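Local coordinates for protein O-methyltransferase (Saccharopolyspora spinosa, PDB 4CE0) that probably transfers a methyl group from S-adenosyl-L-methionine to the 4'-hydroxyl of the rhamnose of spinosyn precursors, in a site that holds magnesium, at residues A[6-9]-A[10-14]; A[90-93]-A[94-98]; A[141-144]-A[145-149]. All coordinates share one frame; numbering follows the deposited sequence.

Contact 1. Residues A[6-9]-A[10-14]; sequences ALYL and DLLKK
Water 1 joins Leu7 to Asp10, giving one hydrogen to Leu7 O at 3.0 Å and the other to Asp10 OD2 at 3.2 Å. Leu7 O is therefore gripped twice, since it also accepts from Leu11 N at 2.9 Å, with a nearly straight N-H...O angle of 171°. Asp10 OD2 has a second partner one helical turn on: Lys14 NZ forms a salt bridge with it at 2.6 Å. The carboxylate reaches both because CG of Asp10 stands anti to the backbone N (chi1 -176°). Water and ammonium together probably favour the charged carboxylate.

On another flank the side chains of Tyr8 and Leu12 meet loosely: Tyr8 OH and Leu12 CD2 are 4.4 Å apart, the methyl approaching the ring obliquely. Under them runs regular i to i+4 bonding, in which Leu12 N gives to Tyr8 O at 2.9 Å and Lys13 N to Leu9 O at 3.1 Å. The bend of the Lys13 chain at chi3 (-68°) brings its CE back to 3.6 Å from Leu9 O, while NZ goes on to a salt bridge with Asp61 and a hydrogen bond to Gln64.

These residues make up the first two and a half turns of helix 6-16. Tyr8, Leu9, Leu12 and Lys13 rest on helix 88-100, and Leu9 and Lys13 also on helix 56-73. Leu7, Tyr8 and Leu11 pack against the second subunit, where Leu11 meets its own counterpart, so the helix lies between the body of its chain and the dimer partner.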
loop_
_atom_site.group_PDB
_atom_site.type_symbol
_atom_site.label_atom_id
_atom_site.label_comp_id
_atom_site.label_asym_id
_atom_site.label_seq_id
_atom_site.Cartn_x
_atom_site.Cartn_y
_atom_site.Cartn_z
ATOM N N ALA A 6 -3.412 7.261 9.983
ATOM C CA ALA A 6 -2.157 7.773 9.437
ATOM C C ALA A 6 -1.322 6.714 8.716
ATOM O O ALA A 6 -0.730 7.011 7.686
ATOM C CB ALA A 6 -1.303 8.445 10.546
ATOM N N LEU A 7 -1.249 5.498 9.268
ATOM C CA LEU A 7 -0.464 4.400 8.646
ATOM C C LEU A 7 -0.958 4.066 7.243
ATOM O O LEU A 7 -0.174 3.936 6.283
ATOM C CB LEU A 7 -0.521 3.150 9.523
ATOM C CG LEU A 7 0.312 3.194 10.808
ATOM C CD1 LEU A 7 0.065 1.963 11.646
ATOM C CD2 LEU A 7 1.771 3.319 10.445
ATOM N N TYR A 8 -2.276 3.935 7.138
ATOM C CA TYR A 8 -2.939 3.742 5.851
ATOM C C TYR A 8 -2.507 4.773 4.833
ATOM O O TYR A 8 -2.005 4.431 3.758
ATOM C CB TYR A 8 -4.440 3.820 6.063
ATOM C CG TYR A 8 -5.289 3.769 4.820
ATOM C CD1 TYR A 8 -5.173 2.720 3.899
ATOM C CD2 TYR A 8 -6.222 4.768 4.564
ATOM C CE1 TYR A 8 -5.978 2.661 2.755
ATOM C CE2 TYR A 8 -7.051 4.712 3.417
ATOM C CZ TYR A 8 -6.916 3.665 2.528
ATOM O OH TYR A 8 -7.724 3.645 1.414
ATOM N N LEU A 9 -2.682 6.051 5.172
ATOM C CA LEU A 9 -2.387 7.119 4.219
ATOM C C LEU A 9 -0.891 7.227 3.871
ATOM O O LEU A 9 -0.521 7.491 2.718
ATOM C CB LEU A 9 -2.905 8.447 4.739
ATOM C CG LEU A 9 -4.413 8.496 4.922
ATOM C CD1 LEU A 9 -4.850 9.849 5.492
ATOM C CD2 LEU A 9 -5.101 8.275 3.613
ATOM N N ASP A 10 -0.036 6.984 4.847
ATOM C CA ASP A 10 1.394 6.988 4.595
ATOM C C ASP A 10 1.760 5.870 3.638
ATOM O O ASP A 10 2.483 6.095 2.657
ATOM C CB ASP A 10 2.167 6.809 5.897
ATOM C CG ASP A 10 3.675 6.896 5.694
ATOM O OD1 ASP A 10 4.166 7.983 5.295
ATOM O OD2 ASP A 10 4.368 5.886 5.943
ATOM N N LEU A 11 1.244 4.661 3.889
ATOM C CA LEU A 11 1.487 3.578 2.931
ATOM C C LEU A 11 0.937 3.899 1.529
ATOM O O LEU A 11 1.601 3.637 0.502
ATOM C CB LEU A 11 0.956 2.247 3.448
ATOM C CG LEU A 11 1.033 1.065 2.479
ATOM C CD1 LEU A 11 2.439 0.723 2.082
ATOM C CD2 LEU A 11 0.296 -0.160 3.141
ATOM N N LEU A 12 -0.264 4.454 1.480
ATOM C CA LEU A 12 -0.902 4.773 0.197
ATOM C C LEU A 12 -0.036 5.681 -0.685
ATOM O O LEU A 12 0.108 5.419 -1.887
ATOM C CB LEU A 12 -2.280 5.386 0.409
ATOM C CG LEU A 12 -3.176 5.538 -0.828
ATOM C CD1 LEU A 12 -3.305 4.233 -1.620
ATOM C CD2 LEU A 12 -4.537 6.014 -0.434
ATOM N N LYS A 13 0.564 6.709 -0.088
ATOM C CA LYS A 13 1.452 7.631 -0.829
ATOM C C LYS A 13 2.626 6.887 -1.440
ATOM O O LYS A 13 2.991 7.140 -2.584
ATOM C CB LYS A 13 1.921 8.785 0.077
ATOM C CG LYS A 13 0.750 9.727 0.429
ATOM C CD LYS A 13 1.152 10.896 1.279
ATOM C CE LYS A 13 1.549 10.459 2.657
ATOM N NZ LYS A 13 1.534 11.623 3.584
ATOM N N LYS A 14 3.220 5.975 -0.675
ATOM C CA LYS A 14 4.306 5.152 -1.178
ATOM C C LYS A 14 3.818 4.285 -2.329
ATOM O O LYS A 14 4.498 4.121 -3.342
ATOM C CB LYS A 14 4.837 4.240 -0.067
ATOM C CG LYS A 14 5.665 4.923 1.022
ATOM C CD LYS A 14 5.934 3.868 2.122
ATOM C CE LYS A 14 6.867 4.337 3.240
ATOM N NZ LYS A 14 6.201 5.310 4.150
HETATM O O HOH W 1 2.696 3.261 6.763
#

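Contact 2. Residues A[90-93]-A[94-98]; sequences CIFM and RAVLQ
Helix 88-100 is the crossover helix of the beta-alpha-beta unit formed with strands 78-82 and 107-111, part of the Rossmann-like methyltransferase fold, and Phe92 and Val96 meet one turn apart on it. Val96 CG2 lies over one face of the Phe92 ring, a CH-pi contact with 4.0 Å from the methyl carbon to the ring centroid and 24° off the normal. The methyl is offset toward the rim, closest to Phe92 CE2 at 3.6 Å. Both torsions produce this fit: the ring carbon CG is anti to the backbone N of Phe92 (chi1 -174°), and in Val96 it is CG2, anti to the carbonyl carbon, that faces back along the helix. The same methyl is 3.3 Å from Phe92 O, which accepts from Val96 N at 2.9 Å. The next i to i+4 bond, Leu97 N to Met93 O, is longer at 3.3 Å but almost straight (174°).

Different flanks serve different neighbours. Phe92 packs on Leu60 and Gln64 of helix 56-73 and on Lys13 and Leu16 of helix 6-16, and Val96 on Val67, while Met93 and Leu97 cover Phe79 of strand 78-82; Arg94 forms a salt bridge with Asp157 in a loop.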
loop_
_atom_site.group_PDB
_atom_site.type_symbol
_atom_site.label_atom_id
_atom_site.label_comp_id
_atom_site.label_asym_id
_atom_site.label_seq_id
_atom_site.Cartn_x
_atom_site.Cartn_y
_atom_site.Cartn_z
ATOM N N CYS A 90 -6.527 11.556 -7.457
ATOM C CA CYS A 90 -7.927 11.408 -7.120
ATOM C C CYS A 90 -8.186 10.214 -6.230
ATOM O O CYS A 90 -9.020 10.278 -5.317
ATOM C CB CYS A 90 -8.732 11.251 -8.399
ATOM S SG CYS A 90 -8.873 12.799 -9.333
ATOM N N ILE A 91 -7.511 9.110 -6.507
ATOM C CA ILE A 91 -7.576 7.957 -5.587
ATOM C C ILE A 91 -7.187 8.391 -4.173
ATOM O O ILE A 91 -7.872 8.056 -3.188
ATOM C CB ILE A 91 -6.695 6.807 -6.066
ATOM C CG1 ILE A 91 -7.276 6.216 -7.350
ATOM C CG2 ILE A 91 -6.617 5.673 -5.043
ATOM C CD1 ILE A 91 -6.308 5.383 -8.113
ATOM N N PHE A 92 -6.111 9.164 -4.074
ATOM C CA PHE A 92 -5.668 9.633 -2.779
ATOM C C PHE A 92 -6.706 10.483 -2.065
ATOM O O PHE A 92 -6.983 10.247 -0.905
ATOM C CB PHE A 92 -4.358 10.408 -2.872
ATOM C CG PHE A 92 -3.807 10.767 -1.544
ATOM C CD1 PHE A 92 -3.261 9.770 -0.723
ATOM C CD2 PHE A 92 -3.864 12.078 -1.080
ATOM C CE1 PHE A 92 -2.755 10.091 0.518
ATOM C CE2 PHE A 92 -3.369 12.413 0.159
ATOM C CZ PHE A 92 -2.797 11.410 0.964
ATOM N N MET A 93 -7.322 11.438 -2.764
ATOM C CA MET A 93 -8.346 12.255 -2.111
ATOM C C MET A 93 -9.488 11.367 -1.620
ATOM O O MET A 93 -10.025 11.559 -0.528
ATOM C CB MET A 93 -8.887 13.328 -3.063
ATOM C CG MET A 93 -7.858 14.289 -3.511
ATOM S SD MET A 93 -8.559 15.716 -4.351
ATOM C CE MET A 93 -8.830 14.999 -5.934
ATOM N N ARG A 94 -9.860 10.394 -2.419
ATOM C CA ARG A 94 -10.940 9.485 -2.010
ATOM C C ARG A 94 -10.496 8.690 -0.785
ATOM O O ARG A 94 -11.292 8.391 0.120
ATOM C CB ARG A 94 -11.328 8.551 -3.143
ATOM C CG ARG A 94 -12.331 7.410 -2.754
ATOM C CD ARG A 94 -13.709 7.888 -2.373
ATOM N NE ARG A 94 -14.544 6.840 -1.759
ATOM C CZ ARG A 94 -14.678 6.649 -0.443
ATOM N NH1 ARG A 94 -14.005 7.386 0.438
ATOM N NH2 ARG A 94 -15.474 5.698 0.005
ATOM N N ALA A 95 -9.208 8.386 -0.731
ATOM C CA ALA A 95 -8.701 7.579 0.395
ATOM C C ALA A 95 -8.661 8.415 1.680
ATOM O O ALA A 95 -8.899 7.896 2.769
ATOM C CB ALA A 95 -7.355 7.008 0.076
ATOM N N VAL A 96 -8.381 9.710 1.567
ATOM C CA VAL A 96 -8.405 10.538 2.767
ATOM C C VAL A 96 -9.824 10.566 3.382
ATOM O O VAL A 96 -9.988 10.352 4.596
ATOM C CB VAL A 96 -7.900 11.945 2.512
ATOM C CG1 VAL A 96 -7.895 12.712 3.815
ATOM C CG2 VAL A 96 -6.490 11.912 1.904
ATOM N N LEU A 97 -10.840 10.819 2.546
ATOM C CA LEU A 97 -12.243 10.709 2.980
ATOM C C LEU A 97 -12.534 9.376 3.666
ATOM O O LEU A 97 -13.200 9.326 4.699
ATOM C CB LEU A 97 -13.207 10.856 1.792
ATOM C CG LEU A 97 -13.172 12.176 1.027
ATOM C CD1 LEU A 97 -14.212 12.150 -0.087
ATOM C CD2 LEU A 97 -13.387 13.340 1.970
ATOM N N GLN A 98 -12.085 8.286 3.054
ATOM C CA GLN A 98 -12.196 6.973 3.675
ATOM C C GLN A 98 -11.485 6.954 5.020
ATOM O O GLN A 98 -12.004 6.380 5.967
ATOM C CB GLN A 98 -11.571 5.902 2.757
ATOM C CG GLN A 98 -11.726 4.477 3.261
ATOM C CD GLN A 98 -13.170 4.043 3.307
ATOM O OE1 GLN A 98 -13.604 3.384 4.257
ATOM N NE2 GLN A 98 -13.932 4.413 2.283
#

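Contact 3. Residues A[141-144]-A[145-149]; sequences VSLE and TVRQN
Ser142 and Thr145 provide the polar part of the contact. Ser142 occupies the N-cap of helix 143-152, and its OG accepts two hydrogen bonds from the same residue, from Thr145 N at 3.1 Å (N-H...O angle 151°) and from Thr145 OG1 at 2.7 Å. The hydroxyl of Thr145 is the donor, so one oxygen is gripped by both backbone and side chain. Two rotations make this possible: Ser142 OG sits between the backbone N and the carbonyl carbon (chi1 67°), and Thr145 OG1 lies beside its own N, so the hydroxyl stands next to the N-H and both meet the one acceptor.

Backbone bonding begins at once behind the cap. Val146 N gives to Ser142 O at 3.0 Å, and Arg147 N to Leu143 O at 2.8 Å.

Apolar contact comes from Val141, just ahead of the cap. Its CG1 touches Thr145 CG2 at 3.5 Å, tighter than usual van der Waals distance, the two side chains crossing at about a right angle. CG1 also lies 3.9 Å from Val146 CG2, and this pairing of the residue before the N-cap with the fourth residue after it is a hydrophobic staple.

On the exposed flank, Glu144 and Gln148 run past each other with their carboxylate and amide planes 53° apart. Their nearest side-chain approach, Glu144 CG to Gln148 NE2, is 4.1 Å, a loose contact.

Around these residues, Val141 packs on Trp85, which binds S-adenosyl-L-homocysteine, and Val146 on Phe113 and on Phe162 of strand 160-164. The arrangement is a serine N-cap, which satisfies an amide of the first turn, combined with a hydrophobic staple, and it starts the helix close to the cofactor pocket.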
loop_
_atom_site.group_PDB
_atom_site.type_symbol
_atom_site.label_atom_id
_atom_site.label_comp_id
_atom_site.label_asym_id
_atom_site.label_seq_id
_atom_site.Cartn_x
_atom_site.Cartn_y
_atom_site.Cartn_z
ATOM N N VAL A 141 -5.070 7.983 -20.856
ATOM C CA VAL A 141 -5.500 6.838 -20.067
ATOM C C VAL A 141 -7.022 6.812 -20.046
ATOM O O VAL A 141 -7.674 7.757 -19.553
ATOM C CB VAL A 141 -4.948 6.930 -18.636
ATOM C CG1 VAL A 141 -5.350 5.687 -17.799
ATOM C CG2 VAL A 141 -3.435 7.124 -18.661
ATOM N N SER A 142 -7.578 5.749 -20.618
ATOM C CA SER A 142 -9.023 5.557 -20.745
ATOM C C SER A 142 -9.774 5.552 -19.405
ATOM O O SER A 142 -9.214 5.203 -18.357
ATOM C CB SER A 142 -9.304 4.215 -21.446
ATOM O OG SER A 142 -8.900 3.119 -20.628
ATOM N N LEU A 143 -11.053 5.906 -19.461
ATOM C CA LEU A 143 -11.920 5.908 -18.286
ATOM C C LEU A 143 -11.947 4.503 -17.689
ATOM O O LEU A 143 -11.916 4.306 -16.470
ATOM C CB LEU A 143 -13.337 6.369 -18.681
ATOM C CG LEU A 143 -14.455 6.460 -17.620
ATOM C CD1 LEU A 143 -14.013 7.312 -16.435
ATOM C CD2 LEU A 143 -15.713 7.058 -18.256
ATOM N N GLU A 144 -11.974 3.515 -18.567
ATOM C CA GLU A 144 -12.028 2.149 -18.115
ATOM C C GLU A 144 -10.811 1.875 -17.254
ATOM O O GLU A 144 -10.924 1.271 -16.194
ATOM C CB GLU A 144 -12.084 1.200 -19.310
ATOM C CG GLU A 144 -12.049 -0.243 -18.921
ATOM C CD GLU A 144 -12.523 -1.149 -20.053
ATOM O OE1 GLU A 144 -13.699 -1.013 -20.501
ATOM O OE2 GLU A 144 -11.702 -1.986 -20.503
ATOM N N THR A 145 -9.646 2.307 -17.720
ATOM C CA THR A 145 -8.385 2.053 -17.014
ATOM C C THR A 145 -8.352 2.761 -15.656
ATOM O O THR A 145 -8.014 2.149 -14.631
ATOM C CB THR A 145 -7.187 2.500 -17.863
ATOM O OG1 THR A 145 -7.145 1.737 -19.083
ATOM C CG2 THR A 145 -5.871 2.320 -17.067
ATOM N N VAL A 146 -8.731 4.036 -15.637
ATOM C CA VAL A 146 -8.820 4.771 -14.376
ATOM C C VAL A 146 -9.815 4.123 -13.395
ATOM O O VAL A 146 -9.546 4.057 -12.202
ATOM C CB VAL A 146 -9.217 6.271 -14.584
ATOM C CG1 VAL A 146 -9.264 7.003 -13.240
ATOM C CG2 VAL A 146 -8.252 6.987 -15.548
ATOM N N ARG A 147 -10.980 3.703 -13.885
ATOM C CA ARG A 147 -11.989 3.047 -13.050
ATOM C C ARG A 147 -11.357 1.785 -12.395
ATOM O O ARG A 147 -11.509 1.549 -11.180
ATOM C CB ARG A 147 -13.252 2.660 -13.888
ATOM C CG ARG A 147 -14.437 3.687 -13.865
ATOM C CD ARG A 147 -15.763 3.196 -14.599
ATOM N NE ARG A 147 -16.417 2.071 -13.898
ATOM C CZ ARG A 147 -17.272 2.229 -12.887
ATOM N NH1 ARG A 147 -17.616 3.458 -12.457
ATOM N NH2 ARG A 147 -17.787 1.165 -12.288
ATOM N N GLN A 148 -10.680 0.970 -13.211
ATOM C CA GLN A 148 -10.000 -0.245 -12.759
ATOM C C GLN A 148 -8.984 0.114 -11.646
ATOM O O GLN A 148 -8.888 -0.580 -10.617
ATOM C CB GLN A 148 -9.279 -0.947 -13.932
ATOM C CG GLN A 148 -10.200 -1.697 -14.936
ATOM C CD GLN A 148 -9.473 -2.162 -16.226
ATOM O OE1 GLN A 148 -8.452 -1.592 -16.633
ATOM N NE2 GLN A 148 -10.020 -3.205 -16.876
ATOM N N ASN A 149 -8.226 1.189 -11.864
ATOM C CA ASN A 149 -7.226 1.640 -10.895
ATOM C C ASN A 149 -7.876 1.939 -9.551
ATOM O O ASN A 149 -7.368 1.519 -8.532
ATOM C CB ASN A 149 -6.438 2.846 -11.428
ATOM C CG ASN A 149 -5.509 2.460 -12.560
ATOM O OD1 ASN A 149 -5.225 1.272 -12.750
ATOM N ND2 ASN A 149 -5.043 3.437 -13.314
#

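How the contacts relate
Contacts 1 and 2 lie on adjoining helices and touch directly, with centres 11 Å apart: Lys13 CG reaches Phe92 CE1 at 3.5 Å, and Tyr8 OH lies 3.6 Å from Ala95 CB. Contact 2 meets contact 3 only lightly, Ile91 CD1 being 4.0 Å from Asn149 O, whereas contacts 1 and 3 stay about 8 Å apart at their nearest atoms. Helix 88-100 thus stands in touch with both others. Distance to bound S-adenosyl-L-homocysteine grades them: about 6 Å from the side chain of Val141, about 7 Å from that of Cys90 and about 12 Å from that of Lys13. Magnesium is about 12 Å from the Cys90 side chain.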